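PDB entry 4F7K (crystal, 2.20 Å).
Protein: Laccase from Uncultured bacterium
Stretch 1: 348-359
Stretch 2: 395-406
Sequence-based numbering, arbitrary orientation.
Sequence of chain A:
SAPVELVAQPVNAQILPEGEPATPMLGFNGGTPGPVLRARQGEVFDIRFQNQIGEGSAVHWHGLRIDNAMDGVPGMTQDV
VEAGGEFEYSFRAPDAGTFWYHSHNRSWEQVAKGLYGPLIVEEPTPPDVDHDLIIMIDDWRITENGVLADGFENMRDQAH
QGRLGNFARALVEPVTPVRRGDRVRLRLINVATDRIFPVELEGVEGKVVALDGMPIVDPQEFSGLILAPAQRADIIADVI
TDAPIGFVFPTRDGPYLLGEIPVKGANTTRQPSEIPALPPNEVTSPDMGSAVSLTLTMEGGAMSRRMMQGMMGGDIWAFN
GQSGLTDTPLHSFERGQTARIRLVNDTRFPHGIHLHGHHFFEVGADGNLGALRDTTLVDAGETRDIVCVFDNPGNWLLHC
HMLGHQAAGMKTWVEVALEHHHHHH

Stretch 1 348-359: RFPHGIHLHGHH
Stretch 2 395-406: NWLLHCHMLGHQ

Strand 351-355 lies against strand 395-402 with N-to-C directions 164° apart, hence antiparallel, and axes 4.4 Å apart at closest. H351 pairs with M402, I353 with C400 and L355 with L398 as non-hydrogen-bonded pairs (CA-CA 4.4-4.6 Å); G352 with H401 and H354 with H399 are hydrogen-bonded pairs (CA-CA 5.0 Å). Strand phi/psi values stay extended, mostly near -110/120.

Six backbone hydrogen bonds fix this register. G352 N reaches H401 O at 2.7 Å (148°), and H401 N returns to G352 O at 2.8 Å (171°). H354 N to H399 O and H399 N to H354 O are both 2.8 Å, at 168° and 170°. The ladder is extended by L403 N to P350 O (3.1 Å) and by H356 N, just past its strand, to L397 O (3.0 Å). H399 O also receives a CA-H contact from I353 CA (3.3 Å).

On the face bearing H351, I353 and L355, I353 (m, m) sets CD1 3.1 Å from C400 SG, while L355 and L398, both t, p, bring their CD1 atoms to 3.7 Å. M402, t throughout, lays CB over the H351 ring, 3.8 Å from its centroid; H351 (m) is steadied by ND1 to F349 O, 3.0 Å.

H354, H399 and H401, all t, occupy the other face, where G352 contributes no side chain; H354 ND1 and NE2 and H401 NE2 are satisfied elsewhere in the structure.

At one end, a type II turn from M402 to H405 places the H405 edge against the F349 face (centroids 4.5 Å); H405 ND1 donates to L403 O, 2.9 Å. At the other, L397 CB lies over the H356 ring face, 3.7 Å from its centroid. G357 (phi 78°) packs CA over a face of the W396 ring, 3.4 Å from W396 CZ3; a CB would clash with W396 CE3. H358 ND1 donates to H356 O (3.1 Å). Together 956 Å² is buried.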

# COMPACT_ATOMS: atom_id res chain seq x y z
N ARG A 348 23.75 -3.87 -3.85
CA ARG A 348 23.52 -5.03 -2.94
C ARG A 348 22.18 -5.05 -2.19
O ARG A 348 21.86 -6.01 -1.47
CB ARG A 348 24.67 -5.15 -1.94
CG ARG A 348 26.02 -5.41 -2.59
CD ARG A 348 27.15 -5.04 -1.63
NE ARG A 348 27.10 -5.80 -0.38
CZ ARG A 348 27.36 -7.11 -0.27
NH1 ARG A 348 27.69 -7.83 -1.34
NH2 ARG A 348 27.30 -7.70 0.91
N PHE A 349 21.37 -4.01 -2.39
CA PHE A 349 20.10 -3.89 -1.70
C PHE A 349 18.90 -3.81 -2.65
O PHE A 349 18.96 -3.10 -3.68
CB PHE A 349 20.14 -2.72 -0.72
CG PHE A 349 21.01 -2.97 0.47
CD1 PHE A 349 20.47 -3.43 1.66
CD2 PHE A 349 22.39 -2.79 0.38
CE1 PHE A 349 21.31 -3.70 2.76
CE2 PHE A 349 23.23 -3.06 1.49
CZ PHE A 349 22.68 -3.50 2.66
N PRO A 350 17.83 -4.54 -2.33
CA PRO A 350 16.56 -4.46 -3.09
C PRO A 350 16.00 -3.04 -3.03
O PRO A 350 16.17 -2.36 -2.01
CB PRO A 350 15.64 -5.42 -2.32
CG PRO A 350 16.29 -5.53 -0.93
CD PRO A 350 17.74 -5.46 -1.18
N HIS A 351 15.38 -2.60 -4.12
CA HIS A 351 14.76 -1.30 -4.19
C HIS A 351 13.28 -1.46 -4.42
O HIS A 351 12.88 -2.29 -5.24
CB HIS A 351 15.29 -0.49 -5.38
CG HIS A 351 16.63 0.12 -5.16
ND1 HIS A 351 17.75 -0.64 -4.86
CD2 HIS A 351 17.05 1.40 -5.22
CE1 HIS A 351 18.80 0.16 -4.73
NE2 HIS A 351 18.41 1.40 -4.96
N GLY A 352 12.49 -0.68 -3.70
CA GLY A 352 11.07 -0.58 -3.94
C GLY A 352 10.82 0.49 -5.00
O GLY A 352 11.39 1.58 -4.94
N ILE A 353 9.98 0.21 -5.97
CA ILE A 353 9.77 1.16 -7.08
C ILE A 353 8.31 1.52 -7.19
O ILE A 353 7.49 0.65 -7.41
CB ILE A 353 10.18 0.50 -8.41
CG1 ILE A 353 11.60 -0.10 -8.30
CG2 ILE A 353 9.98 1.45 -9.63
CD1 ILE A 353 12.75 0.88 -8.69
N HIS A 354 7.99 2.80 -7.08
CA HIS A 354 6.60 3.23 -7.17
C HIS A 354 6.38 4.33 -8.24
O HIS A 354 7.03 5.37 -8.20
CB HIS A 354 6.11 3.63 -5.78
CG HIS A 354 4.75 4.26 -5.76
ND1 HIS A 354 3.66 3.73 -6.43
CD2 HIS A 354 4.29 5.38 -5.13
CE1 HIS A 354 2.60 4.50 -6.23
NE2 HIS A 354 2.96 5.50 -5.44
N LEU A 355 5.48 4.06 -9.19
CA LEU A 355 5.19 5.00 -10.27
C LEU A 355 3.88 5.71 -10.03
O LEU A 355 2.84 5.07 -9.83
CB LEU A 355 5.12 4.29 -11.64
CG LEU A 355 4.75 5.24 -12.79
CD1 LEU A 355 5.88 6.29 -13.02
CD2 LEU A 355 4.41 4.47 -14.06
N HIS A 356 3.93 7.05 -10.02
CA HIS A 356 2.78 7.85 -9.63
C HIS A 356 1.78 7.97 -10.79
O HIS A 356 2.17 8.05 -11.96
CB HIS A 356 3.22 9.25 -9.14
CG HIS A 356 3.80 9.25 -7.75
ND1 HIS A 356 3.55 10.27 -6.84
CD2 HIS A 356 4.60 8.37 -7.10
CE1 HIS A 356 4.20 10.03 -5.72
NE2 HIS A 356 4.84 8.88 -5.84
N GLY A 357 0.49 7.94 -10.45
CA GLY A 357 -0.58 8.26 -11.37
C GLY A 357 -0.95 7.19 -12.37
O GLY A 357 -1.88 7.36 -13.09
N HIS A 358 -0.25 6.07 -12.36
CA HIS A 358 -0.39 4.97 -13.30
C HIS A 358 -0.19 3.66 -12.58
O HIS A 358 0.53 3.61 -11.56
CB HIS A 358 0.69 5.10 -14.37
CG HIS A 358 0.54 6.33 -15.19
ND1 HIS A 358 0.92 7.57 -14.73
CD2 HIS A 358 -0.03 6.52 -16.41
CE1 HIS A 358 0.62 8.48 -15.65
NE2 HIS A 358 0.06 7.86 -16.69
N HIS A 359 -0.85 2.62 -13.09
CA HIS A 359 -0.47 1.24 -12.82
C HIS A 359 0.34 0.71 -14.01
O HIS A 359 0.30 1.27 -15.09
CB HIS A 359 -1.70 0.36 -12.58
CG HIS A 359 -2.19 0.39 -11.16
ND1 HIS A 359 -2.77 1.51 -10.58
CD2 HIS A 359 -2.23 -0.58 -10.21
CE1 HIS A 359 -3.10 1.23 -9.33
NE2 HIS A 359 -2.80 -0.03 -9.08
N ASN A 395 2.92 15.53 -14.49
CA ASN A 395 4.30 15.27 -14.04
C ASN A 395 4.27 14.31 -12.84
O ASN A 395 3.65 14.63 -11.80
CB ASN A 395 4.98 16.58 -13.69
CG ASN A 395 5.12 17.51 -14.90
OD1 ASN A 395 5.03 18.73 -14.79
ND2 ASN A 395 5.29 16.92 -16.07
N TRP A 396 4.87 13.14 -13.06
CA TRP A 396 4.68 11.97 -12.22
C TRP A 396 5.98 11.36 -11.70
O TRP A 396 6.73 10.73 -12.44
CB TRP A 396 3.91 10.89 -12.97
CG TRP A 396 2.64 11.39 -13.49
CD1 TRP A 396 2.38 11.78 -14.76
CD2 TRP A 396 1.41 11.55 -12.77
NE1 TRP A 396 1.07 12.16 -14.89
CE2 TRP A 396 0.45 12.03 -13.69
CE3 TRP A 396 1.02 11.32 -11.44
CZ2 TRP A 396 -0.87 12.31 -13.33
CZ3 TRP A 396 -0.31 11.60 -11.07
CH2 TRP A 396 -1.24 12.07 -12.02
N LEU A 397 6.20 11.53 -10.40
CA LEU A 397 7.29 10.88 -9.71
C LEU A 397 7.40 9.40 -10.03
O LEU A 397 6.41 8.68 -10.02
CB LEU A 397 7.11 11.07 -8.19
CG LEU A 397 8.25 10.70 -7.24
CD1 LEU A 397 9.44 11.64 -7.39
CD2 LEU A 397 7.74 10.77 -5.80
N LEU A 398 8.61 8.97 -10.34
CA LEU A 398 8.97 7.56 -10.30
C LEU A 398 9.94 7.42 -9.11
O LEU A 398 11.04 7.98 -9.09
CB LEU A 398 9.58 7.08 -11.62
CG LEU A 398 10.01 5.64 -11.85
CD1 LEU A 398 8.92 4.63 -11.59
CD2 LEU A 398 10.46 5.49 -13.30
N HIS A 399 9.49 6.72 -8.10
CA HIS A 399 10.18 6.73 -6.82
C HIS A 399 10.86 5.40 -6.62
O HIS A 399 10.19 4.39 -6.57
CB HIS A 399 9.19 7.04 -5.69
CG HIS A 399 9.83 7.13 -4.34
ND1 HIS A 399 11.15 7.48 -4.15
CD2 HIS A 399 9.32 6.93 -3.10
CE1 HIS A 399 11.43 7.48 -2.86
NE2 HIS A 399 10.34 7.15 -2.20
N CYS A 400 12.19 5.41 -6.55
CA CYS A 400 12.95 4.20 -6.27
C CYS A 400 13.57 4.32 -4.90
O CYS A 400 14.40 5.21 -4.66
CB CYS A 400 14.01 3.96 -7.34
SG CYS A 400 13.27 3.95 -9.02
N HIS A 401 13.17 3.45 -3.99
CA HIS A 401 13.68 3.51 -2.61
C HIS A 401 14.54 2.30 -2.33
O HIS A 401 14.06 1.16 -2.42
CB HIS A 401 12.53 3.57 -1.60
CG HIS A 401 12.98 3.53 -0.17
ND1 HIS A 401 13.60 4.59 0.45
CD2 HIS A 401 12.86 2.57 0.78
CE1 HIS A 401 13.86 4.28 1.71
NE2 HIS A 401 13.43 3.05 1.93
N MET A 402 15.79 2.55 -1.97
CA MET A 402 16.67 1.52 -1.45
C MET A 402 16.26 1.12 -0.01
O MET A 402 16.29 1.93 0.94
CB MET A 402 18.15 1.96 -1.51
CG MET A 402 19.18 0.80 -1.19
SD MET A 402 20.91 1.38 -1.42
CE MET A 402 21.85 0.08 -0.70
N LEU A 403 15.87 -0.14 0.13
CA LEU A 403 15.42 -0.68 1.39
C LEU A 403 16.53 -0.57 2.46
O LEU A 403 17.68 -0.95 2.23
CB LEU A 403 14.94 -2.11 1.23
CG LEU A 403 13.44 -2.29 0.87
CD1 LEU A 403 13.03 -1.72 -0.48
CD2 LEU A 403 13.00 -3.74 0.99
N GLY A 404 16.17 0.00 3.61
CA GLY A 404 17.07 0.06 4.74
C GLY A 404 17.93 1.30 4.68
O GLY A 404 18.84 1.48 5.48
N HIS A 405 17.65 2.15 3.71
CA HIS A 405 18.50 3.29 3.49
C HIS A 405 17.71 4.59 3.50
O HIS A 405 16.57 4.66 3.02
CB HIS A 405 19.35 3.10 2.22
CG HIS A 405 20.39 2.03 2.36
ND1 HIS A 405 20.08 0.69 2.39
CD2 HIS A 405 21.73 2.12 2.53
CE1 HIS A 405 21.19 -0.01 2.55
NE2 HIS A 405 22.21 0.83 2.63
N GLN A 406 18.33 5.61 4.06
CA GLN A 406 17.74 6.92 4.16
C GLN A 406 17.89 7.63 2.83
O GLN A 406 18.96 8.10 2.48
CB GLN A 406 18.43 7.71 5.26
CG GLN A 406 17.72 7.61 6.57
CD GLN A 406 16.46 8.41 6.57
OE1 GLN A 406 16.04 8.92 5.53
NE2 GLN A 406 15.83 8.54 7.73